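PDB 3A2Q: 6-aminohexanoate-cyclic-dimer hydrolase from Arthrobacter sp., which hydrolyses the cyclic dimer of 6-aminohexanoate, a by-product of nylon-6 manufacture, opening one amide bond to give the linear dimer. Local coordinates for residues Gly149-Ser154 / Gly213-Ser218. The protein carries 1 engineered substitution. Residues are numbered along the deposited sequence; the frame is centred on the assembly and turned at random.
With ACA (6-aminohexanoic acid), chain B.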
ATOM      1  N   GLY A 149       6.126  -5.195   1.881  1.00 27.56           N
ATOM      2  CA  GLY A 149       6.203  -4.011   2.718  1.00 27.59           C
ATOM      3  C   GLY A 149       6.086  -2.762   1.871  1.00 27.03           C
ATOM      4  O   GLY A 149       6.085  -2.866   0.646  1.00 27.09           O
ATOM      5  N   SER A 150       6.026  -1.586   2.497  1.00 24.63           N
ATOM      6  CA  SER A 150       6.089  -1.460   3.955  1.00 27.26           C
ATOM      7  C   SER A 150       4.759  -1.640   4.692  1.00 26.81           C
ATOM      8  O   SER A 150       4.745  -1.815   5.909  1.00 28.10           O
ATOM      9  CB  SER A 150       6.703  -0.103   4.327  1.00 28.35           C
ATOM     10  OG  SER A 150       6.004   0.968   3.706  1.00 24.87           O
ATOM     11  N   SER A 151       3.642  -1.603   3.973  1.00 24.19           N
ATOM     12  CA  SER A 151       2.344  -1.771   4.621  1.00 22.51           C
ATOM     13  C   SER A 151       2.014  -3.253   4.801  1.00 27.16           C
ATOM     14  O   SER A 151       0.865  -3.665   4.639  1.00 26.88           O
ATOM     15  CB  SER A 151       1.251  -1.094   3.796  1.00 25.90           C
ATOM     16  OG  SER A 151       1.593   0.256   3.519  1.00 22.43           O
ATOM     17  N   GLY A 152       3.030  -4.043   5.152  1.00 25.63           N
ATOM     18  CA  GLY A 152       2.858  -5.477   5.327  1.00 25.01           C
ATOM     19  C   GLY A 152       1.840  -5.916   6.365  1.00 25.14           C
ATOM     20  O   GLY A 152       1.153  -6.919   6.175  1.00 29.48           O
ATOM     21  N   GLY A 153       1.742  -5.179   7.465  1.00 25.75           N
ATOM     22  CA  GLY A 153       0.784  -5.525   8.500  1.00 25.18           C
ATOM     23  C   GLY A 153      -0.654  -5.389   8.034  1.00 26.68           C
ATOM     24  O   GLY A 153      -1.499  -6.224   8.344  1.00 25.16           O
ATOM     25  N   SER A 154      -0.938  -4.334   7.277  1.00 29.34           N
ATOM     26  CA  SER A 154      -2.289  -4.120   6.784  1.00 26.82           C
ATOM     27  C   SER A 154      -2.640  -5.163   5.736  1.00 25.46           C
ATOM     28  O   SER A 154      -3.753  -5.683   5.730  1.00 23.52           O
ATOM     29  CB  SER A 154      -2.429  -2.711   6.202  1.00 26.32           C
ATOM     30  OG  SER A 154      -2.324  -1.738   7.226  1.00 30.05           O
ATOM     31  N   GLY A 213      -2.743   4.852   0.565  1.00 24.46           N
ATOM     32  CA  GLY A 213      -3.439   3.851  -0.226  1.00 26.64           C
ATOM     33  C   GLY A 213      -4.481   3.050   0.527  1.00 27.28           C
ATOM     34  O   GLY A 213      -4.690   3.256   1.728  1.00 25.67           O
ATOM     35  N   LEU A 214      -5.107   2.106  -0.175  1.00 25.12           N
ATOM     36  CA  LEU A 214      -6.193   1.311   0.392  1.00 25.37           C
ATOM     37  C   LEU A 214      -6.095  -0.186   0.138  1.00 23.63           C
ATOM     38  O   LEU A 214      -5.645  -0.618  -0.930  1.00 21.77           O
ATOM     39  CB  LEU A 214      -7.518   1.817  -0.179  1.00 23.00           C
ATOM     40  CG  LEU A 214      -7.729   3.330  -0.080  1.00 24.05           C
ATOM     41  CD1 LEU A 214      -8.865   3.750  -1.002  1.00 22.66           C
ATOM     42  CD2 LEU A 214      -8.009   3.714   1.365  1.00 22.53           C
ATOM     43  N   PHE A 215      -6.549  -0.959   1.127  1.00 26.32           N
ATOM     44  CA  PHE A 215      -6.560  -2.421   1.088  1.00 26.64           C
ATOM     45  C   PHE A 215      -7.991  -2.924   1.255  1.00 26.42           C
ATOM     46  O   PHE A 215      -8.735  -2.393   2.071  1.00 25.99           O
ATOM     47  CB  PHE A 215      -5.750  -3.006   2.250  1.00 26.43           C
ATOM     48  CG  PHE A 215      -4.269  -2.950   2.066  1.00 19.16           C
ATOM     49  CD1 PHE A 215      -3.627  -3.841   1.208  1.00 22.50           C
ATOM     50  CD2 PHE A 215      -3.507  -2.033   2.778  1.00 19.51           C
ATOM     51  CE1 PHE A 215      -2.239  -3.819   1.064  1.00 24.20           C
ATOM     52  CE2 PHE A 215      -2.118  -2.000   2.643  1.00 28.75           C
ATOM     53  CZ  PHE A 215      -1.484  -2.896   1.785  1.00 21.87           C
ATOM     54  N   ALA A 216      -8.349  -3.962   0.503  1.00 27.83           N
ATOM     55  CA  ALA A 216      -9.671  -4.586   0.575  1.00 27.88           C
ATOM     56  C   ALA A 216      -9.646  -5.923  -0.171  1.00 26.76           C
ATOM     57  O   ALA A 216      -8.642  -6.283  -0.785  1.00 27.04           O
ATOM     58  CB  ALA A 216     -10.735  -3.664  -0.033  1.00 27.30           C
ATOM     59  N   ARG A 217     -10.746  -6.669  -0.112  1.00 27.41           N
ATOM     60  CA  ARG A 217     -10.811  -7.941  -0.816  1.00 28.18           C
ATOM     61  C   ARG A 217     -11.772  -7.887  -2.008  1.00 28.74           C
ATOM     62  O   ARG A 217     -11.937  -8.869  -2.733  1.00 27.21           O
ATOM     63  CB  ARG A 217     -11.206  -9.075   0.142  1.00 32.02           C
ATOM     64  CG  ARG A 217     -10.138  -9.398   1.189  1.00 30.65           C
ATOM     65  CD  ARG A 217     -10.426 -10.725   1.877  1.00 31.21           C
ATOM     66  NE  ARG A 217     -11.725 -10.713   2.539  1.00 32.07           N
ATOM     67  CZ  ARG A 217     -11.959 -10.183   3.736  1.00 26.00           C
ATOM     68  NH1 ARG A 217     -10.978  -9.620   4.430  1.00 30.94           N
ATOM     69  NH2 ARG A 217     -13.186 -10.198   4.229  1.00 35.94           N
ATOM     70  N   SER A 218     -12.405  -6.735  -2.214  1.00 28.73           N
ATOM     71  CA  SER A 218     -13.315  -6.575  -3.344  1.00 26.21           C
ATOM     72  C   SER A 218     -13.091  -5.215  -3.993  1.00 25.45           C
ATOM     73  O   SER A 218     -12.663  -4.266  -3.337  1.00 27.36           O
ATOM     74  CB  SER A 218     -14.776  -6.687  -2.899  1.00 28.17           C
ATOM     75  OG  SER A 218     -15.156  -5.576  -2.106  1.00 30.81           O
TER
HETATM   76  C   ACA B 601      11.465   5.586   2.011  1.00 50.99           C
HETATM   77  O   ACA B 601      11.841   4.952   2.997  1.00 60.10           O
HETATM   78  C2  ACA B 601      10.566   6.793   2.178  1.00 49.76           C
HETATM   79  C3  ACA B 601       9.431   6.536   3.155  1.00 43.59           C
HETATM   80  C4  ACA B 601       8.215   5.983   2.428  1.00 49.27           C
HETATM   81  C5  ACA B 601       7.580   4.824   3.174  1.00 50.14           C
HETATM   82  C6  ACA B 601       6.719   3.978   2.244  1.00 51.04           C
HETATM   83  N   ACA B 601       7.312   2.668   1.979  1.00 42.07           N
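Phe215 lays its ring against Ser154 and Ser151, at the start of helix 152-159. The backbone carbonyl carbon of Ser154 sits over one ring face; on that side its CB touches the rim, 3.6 Å from Phe215 CE2. Ser151 meets the edge instead, with CB in the ring plane and 3.7 Å from the same CE2. The carbonyl O of Ser151 also lies near the ring, 3.8 Å from Phe215 CZ. With CG beside its backbone N (chi1 -77°), Phe215 projects from strand 211-216 toward the helix start. Val175, Val184, Pro178 and Ala179 also pack on the ring. Replacing Phe215 with an alanine would probably leave a gap beside Ser151 and Ser154 and give the helix start more room to shift.

The two serines show the ring their methylene carbons. In both, OG is anti to the carbonyl carbon (chi1 -53° in Ser151, -68° in Ser154), which leaves CB against the ring and turns OG away from it. Ser154 OG bonds to Thr118 OG1 and His167 O, Ser151 OG to Lys72 NZ and Asn169 N. Strand 165-170 lies next to strand 211-216 in the sheet, so the helix start and the strand share a neighbour.

Ser150 does not touch the strand. A cis peptide bond precedes it, and its OG accepts a 2.8 Å hydrogen bond from N of the bound 6-aminohexanoic acid. Lys72 NZ is a further partner of this OG. By similarity, Ser150 and Lys72 form the charge relay of the amidase family. The acyl-ester position, by similarity, is Ala174, an engineered residue here. The contact therefore joins an apolar ring to methylene carbons and backbone in the first turn of helix 152-159 and the residue before it, consistent with a second-shell role in placing the Ser151 hydroxyl beside Lys72.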